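Local coordinates for protein kinectin 1 (Kinesin receptor) (Legionella pneumophila, PDB 4MU6) that is a Legionella pneumophila effector of unestablished function, a coiled-coil protein with a transmembrane helix that may act at membranes, at residues L35-V49 with I252-L264. Numbering follows the deposited sequence.
Sequences LILSKAPIPWIHSSV and IQEADQINYPLFL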
ATOM      1  N   LEU A  35      -9.982 -25.089  42.706  1.00 30.26           N
ATOM      2  CA  LEU A  35     -10.535 -24.329  41.599  1.00 32.87           C
ATOM      3  C   LEU A  35     -11.872 -23.704  42.003  1.00 34.70           C
ATOM      4  O   LEU A  35     -12.116 -22.539  41.704  1.00 31.61           O
ATOM      5  CB  LEU A  35     -10.649 -25.179  40.326  1.00 29.91           C
ATOM      6  CG  LEU A  35      -9.316 -25.579  39.675  1.00 27.95           C
ATOM      7  CD1 LEU A  35      -9.556 -26.564  38.564  1.00 22.22           C
ATOM      8  CD2 LEU A  35      -8.561 -24.361  39.123  1.00 23.71           C
ATOM      9  N   ILE A  36     -12.721 -24.456  42.703  1.00 33.81           N
ATOM     10  CA  ILE A  36     -13.988 -23.903  43.184  1.00 35.35           C
ATOM     11  C   ILE A  36     -13.761 -22.749  44.158  1.00 32.42           C
ATOM     12  O   ILE A  36     -14.346 -21.681  44.022  1.00 30.50           O
ATOM     13  CB  ILE A  36     -14.831 -24.961  43.888  1.00 31.99           C
ATOM     14  CG1 ILE A  36     -15.160 -26.083  42.913  1.00 28.95           C
ATOM     15  CG2 ILE A  36     -16.108 -24.332  44.419  1.00 25.44           C
ATOM     16  CD1 ILE A  36     -15.689 -27.331  43.582  1.00 31.90           C
ATOM     17  N   LEU A  37     -12.905 -22.986  45.144  1.00 31.76           N
ATOM     18  CA  LEU A  37     -12.546 -21.984  46.130  1.00 37.81           C
ATOM     19  C   LEU A  37     -11.969 -20.697  45.533  1.00 37.10           C
ATOM     20  O   LEU A  37     -12.126 -19.618  46.102  1.00 34.93           O
ATOM     21  CB  LEU A  37     -11.549 -22.576  47.123  1.00 33.44           C
ATOM     22  CG  LEU A  37     -12.183 -23.543  48.110  1.00 32.49           C
ATOM     23  CD1 LEU A  37     -11.126 -24.114  49.030  1.00 35.06           C
ATOM     24  CD2 LEU A  37     -13.252 -22.810  48.900  1.00 37.21           C
ATOM     25  N   SER A  38     -11.312 -20.808  44.387  1.00 38.00           N
ATOM     26  CA  SER A  38     -10.585 -19.679  43.821  1.00 33.09           C
ATOM     27  C   SER A  38     -11.464 -18.500  43.398  1.00 40.60           C
ATOM     28  O   SER A  38     -10.987 -17.374  43.373  1.00 30.50           O
ATOM     29  CB  SER A  38      -9.720 -20.126  42.634  1.00 34.09           C
ATOM     30  OG  SER A  38     -10.492 -20.328  41.455  1.00 37.02           O
ATOM     31  N   LYS A  39     -12.732 -18.763  43.068  1.00 38.70           N
ATOM     32  CA  LYS A  39     -13.602 -17.754  42.450  1.00 38.98           C
ATOM     33  C   LYS A  39     -12.875 -16.917  41.381  1.00 44.94           C
ATOM     34  O   LYS A  39     -13.012 -15.697  41.326  1.00 43.57           O
ATOM     35  CB  LYS A  39     -14.220 -16.847  43.516  1.00 36.59           C
ATOM     36  CG  LYS A  39     -14.964 -17.622  44.592  1.00 40.73           C
ATOM     37  CD  LYS A  39     -15.912 -16.731  45.359  1.00 39.74           C
ATOM     38  CE  LYS A  39     -16.950 -16.157  44.432  1.00 40.60           C
ATOM     39  NZ  LYS A  39     -17.680 -15.110  45.143  1.00 42.88           N
ATOM     40  N   ALA A  40     -12.101 -17.590  40.539  1.00 42.62           N
ATOM     41  CA  ALA A  40     -11.274 -16.928  39.539  1.00 40.28           C
ATOM     42  C   ALA A  40     -11.331 -17.738  38.246  1.00 34.46           C
ATOM     43  O   ALA A  40     -11.806 -18.877  38.253  1.00 30.09           O
ATOM     44  CB  ALA A  40      -9.842 -16.817  40.048  1.00 37.01           C
ATOM     45  N   PRO A  41     -10.900 -17.146  37.115  1.00 37.66           N
ATOM     46  CA  PRO A  41     -10.890 -17.985  35.910  1.00 36.92           C
ATOM     47  C   PRO A  41     -10.000 -19.220  36.103  1.00 33.98           C
ATOM     48  O   PRO A  41      -8.966 -19.115  36.757  1.00 36.14           O
ATOM     49  CB  PRO A  41     -10.329 -17.046  34.818  1.00 37.05           C
ATOM     50  CG  PRO A  41      -9.769 -15.859  35.556  1.00 34.15           C
ATOM     51  CD  PRO A  41     -10.551 -15.742  36.820  1.00 32.34           C
ATOM     52  N   ILE A  42     -10.425 -20.380  35.604  1.00 31.63           N
ATOM     53  CA  ILE A  42      -9.580 -21.569  35.668  1.00 35.15           C
ATOM     54  C   ILE A  42      -8.400 -21.305  34.732  1.00 31.35           C
ATOM     55  O   ILE A  42      -8.607 -21.011  33.552  1.00 25.77           O
ATOM     56  CB  ILE A  42     -10.319 -22.855  35.217  1.00 28.97           C
ATOM     57  CG1 ILE A  42     -11.685 -22.993  35.911  1.00 34.87           C
ATOM     58  CG2 ILE A  42      -9.420 -24.085  35.422  1.00 29.50           C
ATOM     59  CD1 ILE A  42     -11.676 -22.711  37.395  1.00 34.64           C
ATOM     60  N   PRO A  43      -7.168 -21.358  35.267  1.00 28.12           N
ATOM     61  CA  PRO A  43      -6.002 -20.921  34.489  1.00 34.13           C
ATOM     62  C   PRO A  43      -5.756 -21.753  33.248  1.00 34.32           C
ATOM     63  O   PRO A  43      -5.432 -21.174  32.216  1.00 30.22           O
ATOM     64  CB  PRO A  43      -4.840 -21.070  35.482  1.00 33.23           C
ATOM     65  CG  PRO A  43      -5.478 -20.801  36.801  1.00 31.88           C
ATOM     66  CD  PRO A  43      -6.834 -21.506  36.695  1.00 32.82           C
ATOM     67  N   TRP A  44      -5.897 -23.072  33.334  1.00 32.63           N
ATOM     68  CA  TRP A  44      -5.710 -23.900  32.144  1.00 41.47           C
ATOM     69  C   TRP A  44      -6.725 -23.555  31.056  1.00 38.02           C
ATOM     70  O   TRP A  44      -6.398 -23.519  29.875  1.00 37.40           O
ATOM     71  CB  TRP A  44      -5.806 -25.388  32.480  1.00 43.50           C
ATOM     72  CG  TRP A  44      -5.581 -26.266  31.275  1.00 45.16           C
ATOM     73  CD1 TRP A  44      -6.533 -26.736  30.404  1.00 44.56           C
ATOM     74  CD2 TRP A  44      -4.323 -26.758  30.797  1.00 47.34           C
ATOM     75  NE1 TRP A  44      -5.938 -27.496  29.423  1.00 47.17           N
ATOM     76  CE2 TRP A  44      -4.585 -27.528  29.643  1.00 44.80           C
ATOM     77  CE3 TRP A  44      -2.999 -26.617  31.231  1.00 54.65           C
ATOM     78  CZ2 TRP A  44      -3.574 -28.163  28.924  1.00 53.42           C
ATOM     79  CZ3 TRP A  44      -1.992 -27.251  30.512  1.00 58.31           C
ATOM     80  CH2 TRP A  44      -2.287 -28.009  29.370  1.00 53.36           C
ATOM     81  N   ILE A  45      -7.962 -23.314  31.462  1.00 37.14           N
ATOM     82  CA  ILE A  45      -9.032 -23.048  30.512  1.00 42.32           C
ATOM     83  C   ILE A  45      -8.916 -21.646  29.907  1.00 35.97           C
ATOM     84  O   ILE A  45      -9.093 -21.453  28.700  1.00 38.29           O
ATOM     85  CB  ILE A  45     -10.413 -23.233  31.171  1.00 41.40           C
ATOM     86  CG1 ILE A  45     -10.546 -24.662  31.706  1.00 39.21           C
ATOM     87  CG2 ILE A  45     -11.524 -22.934  30.181  1.00 36.14           C
ATOM     88  CD1 ILE A  45     -11.789 -24.906  32.587  1.00 31.47           C
ATOM     89  N   HIS A  46      -8.618 -20.664  30.745  1.00 31.33           N
ATOM     90  CA  HIS A  46      -8.459 -19.310  30.242  1.00 34.91           C
ATOM     91  C   HIS A  46      -7.278 -19.190  29.275  1.00 30.56           C
ATOM     92  O   HIS A  46      -7.348 -18.431  28.306  1.00 32.53           O
ATOM     93  CB  HIS A  46      -8.318 -18.285  31.364  1.00 40.38           C
ATOM     94  CG  HIS A  46      -8.456 -16.878  30.879  1.00 40.87           C
ATOM     95  ND1 HIS A  46      -9.549 -16.455  30.151  1.00 42.97           N
ATOM     96  CD2 HIS A  46      -7.624 -15.815  30.964  1.00 37.43           C
ATOM     97  CE1 HIS A  46      -9.393 -15.184  29.830  1.00 42.99           C
ATOM     98  NE2 HIS A  46      -8.236 -14.770  30.315  1.00 47.07           N
ATOM     99  N   SER A  47      -6.211 -19.946  29.538  1.00 33.23           N
ATOM    100  CA  SER A  47      -5.103 -20.076  28.595  1.00 39.85           C
ATOM    101  C   SER A  47      -5.565 -20.611  27.249  1.00 38.23           C
ATOM    102  O   SER A  47      -5.261 -20.012  26.217  1.00 36.34           O
ATOM    103  CB  SER A  47      -3.995 -20.973  29.146  1.00 44.65           C
ATOM    104  OG  SER A  47      -3.248 -20.298  30.139  1.00 48.89           O
ATOM    105  N   SER A  48      -6.309 -21.719  27.247  1.00 29.82           N
ATOM    106  CA  SER A  48      -6.748 -22.285  25.971  1.00 27.50           C
ATOM    107  C   SER A  48      -7.728 -21.379  25.191  1.00 28.88           C
ATOM    108  O   SER A  48      -7.632 -21.292  23.967  1.00 31.89           O
ATOM    109  CB  SER A  48      -7.258 -23.734  26.118  1.00 34.15           C
ATOM    110  OG  SER A  48      -8.636 -23.806  26.435  1.00 44.04           O
ATOM    111  N   VAL A  49      -8.659 -20.714  25.880  1.00 36.36           N
ATOM    112  CA  VAL A  49      -9.537 -19.730  25.234  1.00 29.96           C
ATOM    113  C   VAL A  49      -8.691 -18.579  24.664  1.00 32.35           C
ATOM    114  O   VAL A  49      -8.890 -18.148  23.531  1.00 32.34           O
ATOM    115  CB  VAL A  49     -10.560 -19.148  26.215  1.00 30.69           C
ATOM    116  CG1 VAL A  49     -11.333 -17.972  25.573  1.00 33.03           C
ATOM    117  CG2 VAL A  49     -11.511 -20.233  26.695  1.00 31.93           C
ATOM    118  N   ILE A 252     -10.897 -11.312  25.193  1.00 38.96           N
ATOM    119  CA  ILE A 252     -10.183 -12.005  26.246  1.00 40.72           C
ATOM    120  C   ILE A 252     -10.696 -11.567  27.623  1.00 40.55           C
ATOM    121  O   ILE A 252     -10.956 -12.404  28.491  1.00 35.64           O
ATOM    122  CB  ILE A 252      -8.668 -11.825  26.115  1.00 33.30           C
ATOM    123  CG1 ILE A 252      -8.177 -12.563  24.862  1.00 29.00           C
ATOM    124  CG2 ILE A 252      -7.950 -12.374  27.351  1.00 27.48           C
ATOM    125  CD1 ILE A 252      -6.872 -12.057  24.333  1.00 27.72           C
ATOM    126  N   GLN A 253     -10.863 -10.262  27.813  1.00 38.79           N
ATOM    127  CA  GLN A 253     -11.370  -9.759  29.077  1.00 46.54           C
ATOM    128  C   GLN A 253     -12.779 -10.273  29.360  1.00 39.07           C
ATOM    129  O   GLN A 253     -13.090 -10.617  30.485  1.00 35.46           O
ATOM    130  CB  GLN A 253     -11.333  -8.229  29.125  1.00 52.26           C
ATOM    131  CG  GLN A 253     -11.859  -7.646  30.429  1.00 57.93           C
ATOM    132  CD  GLN A 253     -11.147  -8.206  31.651  1.00 71.68           C
ATOM    133  OE1 GLN A 253      -9.970  -8.572  31.589  1.00 76.79           O
ATOM    134  NE2 GLN A 253     -11.862  -8.283  32.768  1.00 73.62           N
ATOM    135  N   GLU A 254     -13.619 -10.331  28.333  1.00 37.03           N
ATOM    136  CA  GLU A 254     -14.968 -10.868  28.478  1.00 36.43           C
ATOM    137  C   GLU A 254     -14.960 -12.335  28.914  1.00 42.52           C
ATOM    138  O   GLU A 254     -15.624 -12.724  29.890  1.00 52.02           O
ATOM    139  CB  GLU A 254     -15.734 -10.737  27.168  1.00 38.95           C
ATOM    140  CG  GLU A 254     -17.213 -10.458  27.357  1.00 56.27           C
ATOM    141  CD  GLU A 254     -17.885  -9.954  26.088  1.00 66.68           C
ATOM    142  OE1 GLU A 254     -17.193  -9.338  25.243  1.00 62.05           O
ATOM    143  OE2 GLU A 254     -19.112 -10.173  25.943  1.00 76.61           O
ATOM    144  N   ALA A 255     -14.218 -13.144  28.173  1.00 35.54           N
ATOM    145  CA  ALA A 255     -14.062 -14.556  28.461  1.00 33.99           C
ATOM    146  C   ALA A 255     -13.531 -14.765  29.870  1.00 38.76           C
ATOM    147  O   ALA A 255     -13.912 -15.721  30.540  1.00 35.86           O
ATOM    148  CB  ALA A 255     -13.122 -15.213  27.432  1.00 31.21           C
ATOM    149  N   ASP A 256     -12.639 -13.879  30.304  1.00 37.02           N
ATOM    150  CA  ASP A 256     -12.137 -13.896  31.673  1.00 39.71           C
ATOM    151  C   ASP A 256     -13.287 -13.695  32.660  1.00 46.11           C
ATOM    152  O   ASP A 256     -13.396 -14.408  33.654  1.00 43.24           O
ATOM    153  CB  ASP A 256     -11.099 -12.787  31.866  1.00 46.16           C
ATOM    154  CG  ASP A 256     -10.604 -12.684  33.302  1.00 52.84           C
ATOM    155  OD1 ASP A 256     -11.340 -12.144  34.166  1.00 54.01           O
ATOM    156  OD2 ASP A 256      -9.469 -13.131  33.561  1.00 50.23           O
ATOM    157  N   GLN A 257     -14.142 -12.716  32.378  1.00 41.86           N
ATOM    158  CA  GLN A 257     -15.231 -12.358  33.291  1.00 45.70           C
ATOM    159  C   GLN A 257     -16.223 -13.491  33.534  1.00 38.95           C
ATOM    160  O   GLN A 257     -16.756 -13.635  34.633  1.00 45.72           O
ATOM    161  CB  GLN A 257     -15.989 -11.141  32.760  1.00 43.22           C
ATOM    162  CG  GLN A 257     -15.247  -9.836  32.895  1.00 60.72           C
ATOM    163  CD  GLN A 257     -15.109  -9.402  34.338  1.00 70.95           C
ATOM    164  OE1 GLN A 257     -14.124  -9.727  35.006  1.00 75.51           O
ATOM    165  NE2 GLN A 257     -16.102  -8.666  34.831  1.00 70.24           N
ATOM    166  N   ILE A 258     -16.465 -14.295  32.506  1.00 36.82           N
ATOM    167  CA  ILE A 258     -17.522 -15.294  32.568  1.00 43.06           C
ATOM    168  C   ILE A 258     -17.018 -16.721  32.797  1.00 40.08           C
ATOM    169  O   ILE A 258     -17.816 -17.638  32.920  1.00 38.67           O
ATOM    170  CB  ILE A 258     -18.355 -15.286  31.277  1.00 40.58           C
ATOM    171  CG1 ILE A 258     -17.492 -15.729  30.093  1.00 38.03           C
ATOM    172  CG2 ILE A 258     -18.962 -13.905  31.036  1.00 37.57           C
ATOM    173  CD1 ILE A 258     -18.278 -15.939  28.812  1.00 36.46           C
ATOM    174  N   ASN A 259     -15.700 -16.899  32.831  1.00 39.04           N
ATOM    175  CA  ASN A 259     -15.075 -18.210  32.976  1.00 33.71           C
ATOM    176  C   ASN A 259     -15.554 -18.949  34.230  1.00 38.99           C
ATOM    177  O   ASN A 259     -16.095 -20.056  34.144  1.00 32.22           O
ATOM    178  CB  ASN A 259     -13.554 -18.045  33.019  1.00 35.17           C
ATOM    179  CG  ASN A 259     -12.805 -19.373  33.039  1.00 37.21           C
ATOM    180  OD1 ASN A 259     -12.659 -19.989  34.092  1.00 40.27           O
ATOM    181  ND2 ASN A 259     -12.274 -19.789  31.877  1.00 26.59           N
ATOM    182  N   TYR A 260     -15.344 -18.342  35.393  1.00 37.13           N
ATOM    183  CA  TYR A 260     -15.649 -19.011  36.650  1.00 39.77           C
ATOM    184  C   TYR A 260     -17.119 -19.446  36.812  1.00 41.33           C
ATOM    185  O   TYR A 260     -17.375 -20.602  37.155  1.00 41.10           O
ATOM    186  CB  TYR A 260     -15.175 -18.194  37.861  1.00 36.31           C
ATOM    187  CG  TYR A 260     -15.493 -18.887  39.161  1.00 36.23           C
ATOM    188  CD1 TYR A 260     -14.680 -19.903  39.634  1.00 28.81           C
ATOM    189  CD2 TYR A 260     -16.623 -18.539  39.911  1.00 34.66           C
ATOM    190  CE1 TYR A 260     -14.967 -20.559  40.821  1.00 33.44           C
ATOM    191  CE2 TYR A 260     -16.928 -19.196  41.096  1.00 28.52           C
ATOM    192  CZ  TYR A 260     -16.097 -20.208  41.543  1.00 29.27           C
ATOM    193  OH  TYR A 260     -16.363 -20.865  42.714  1.00 34.25           O
ATOM    194  N   PRO A 261     -18.087 -18.535  36.576  1.00 42.22           N
ATOM    195  CA  PRO A 261     -19.471 -18.994  36.784  1.00 41.91           C
ATOM    196  C   PRO A 261     -19.863 -20.122  35.822  1.00 43.65           C
ATOM    197  O   PRO A 261     -20.617 -21.018  36.206  1.00 32.96           O
ATOM    198  CB  PRO A 261     -20.319 -17.746  36.517  1.00 41.14           C
ATOM    199  CG  PRO A 261     -19.365 -16.573  36.658  1.00 42.32           C
ATOM    200  CD  PRO A 261     -18.011 -17.092  36.265  1.00 33.70           C
ATOM    201  N   LEU A 262     -19.341 -20.090  34.602  1.00 40.44           N
ATOM    202  CA  LEU A 262     -19.659 -21.130  33.630  1.00 42.19           C
ATOM    203  C   LEU A 262     -19.060 -22.458  34.064  1.00 44.04           C
ATOM    204  O   LEU A 262     -19.683 -23.516  33.937  1.00 46.53           O
ATOM    205  CB  LEU A 262     -19.133 -20.755  32.234  1.00 36.87           C
ATOM    206  CG  LEU A 262     -19.962 -19.795  31.376  1.00 33.44           C
ATOM    207  CD1 LEU A 262     -19.357 -19.670  29.968  1.00 34.09           C
ATOM    208  CD2 LEU A 262     -21.408 -20.265  31.291  1.00 36.64           C
ATOM    209  N   PHE A 263     -17.843 -22.401  34.586  1.00 35.63           N
ATOM    210  CA  PHE A 263     -17.158 -23.604  35.026  1.00 37.34           C
ATOM    211  C   PHE A 263     -17.917 -24.286  36.168  1.00 37.12           C
ATOM    212  O   PHE A 263     -18.022 -25.514  36.224  1.00 39.30           O
ATOM    213  CB  PHE A 263     -15.745 -23.267  35.484  1.00 30.03           C
ATOM    214  CG  PHE A 263     -15.011 -24.431  36.093  1.00 35.70           C
ATOM    215  CD1 PHE A 263     -14.403 -25.383  35.287  1.00 43.23           C
ATOM    216  CD2 PHE A 263     -14.917 -24.565  37.472  1.00 29.77           C
ATOM    217  CE1 PHE A 263     -13.713 -26.459  35.844  1.00 40.12           C
ATOM    218  CE2 PHE A 263     -14.232 -25.632  38.031  1.00 26.56           C
ATOM    219  CZ  PHE A 263     -13.627 -26.578  37.221  1.00 31.97           C
ATOM    220  N   LEU A 264     -18.424 -23.471  37.084  1.00 35.44           N
ATOM    221  CA  LEU A 264     -19.179 -23.976  38.221  1.00 36.11           C
ATOM    222  C   LEU A 264     -20.430 -24.724  37.737  1.00 35.74           C
ATOM    223  O   LEU A 264     -20.715 -25.830  38.198  1.00 40.88           O
ATOM    224  CB  LEU A 264     -19.521 -22.830  39.175  1.00 35.74           C
ATOM    225  CG  LEU A 264     -19.334 -23.153  40.661  1.00 51.69           C
ATOM    226  CD1 LEU A 264     -17.876 -23.491  40.975  1.00 48.47           C
ATOM    227  CD2 LEU A 264     -19.843 -22.009  41.545  1.00 46.80           C
TER
HETATM  228  O   HOH W   1     -11.884 -17.726  29.786  1.00 49.77           O
HETATM  229  O   HOH W   2      -7.523 -12.242  30.990  1.00 50.24           O
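Tyr-260 OH donates to Ile-36 O at 2.5 Å, lying in the carbonyl plane on a lone pair with a C=O...donor angle of 136°. The phenol thus reaches a carbonyl in the last turn of helix 29-38, three residues ahead of Lys-39, which has positive phi. That turn lays Lys-39 CA almost straight above the centre of the tyrosine ring, 3.5 Å from its centroid, a CH-pi contact, while Leu-35 O meets the ring edge in plane. Beyond the turn, Asn-259 OD1 accepts from Ile-42 N at 2.7 Å. The N-H...O angle of 157° is fairly straight, although the donor stands above the amide plane. With CG anti to the backbone N (chi1 -175°), the asparagine crosses to the N-cap residue of helix 43-105; its ND2 donates to a water that also bonds His-46 ND1 and, weakly, Ala-255 O. A second water links His-46 NE2 to Asp-256 OD2, its bond to the carboxylate weak. Waters thus engage both ring nitrogens of His-46, whose side chain is a knob among Ile-252, Ala-255, Asp-256 and Asn-259, with Asp-256 OD2 over one face. On the apolar side, Ile-42 CG1 lies over Phe-263, 3.7 Å from the ring centroid and displaced toward the rim, and Ile-45 CD1 packs against Phe-263 CD1, the two side chains crossing at about a right angle. Helix 10-22 adds Phe-21 against Ile-45, and helix 280-294 adds Ile-293 against Tyr-260. The short axes of 43-49 and 252-264 run roughly antiparallel; the contact joins the 29-38 to 43-105 connection to helix 227-273 within the elongated helical N-terminal domain. Chemically, two direct bonds to main-chain atoms fix the connection on both sides of its turn, whereas the histidine nitrogens link to the facing helix through water, although the ring packs directly into it.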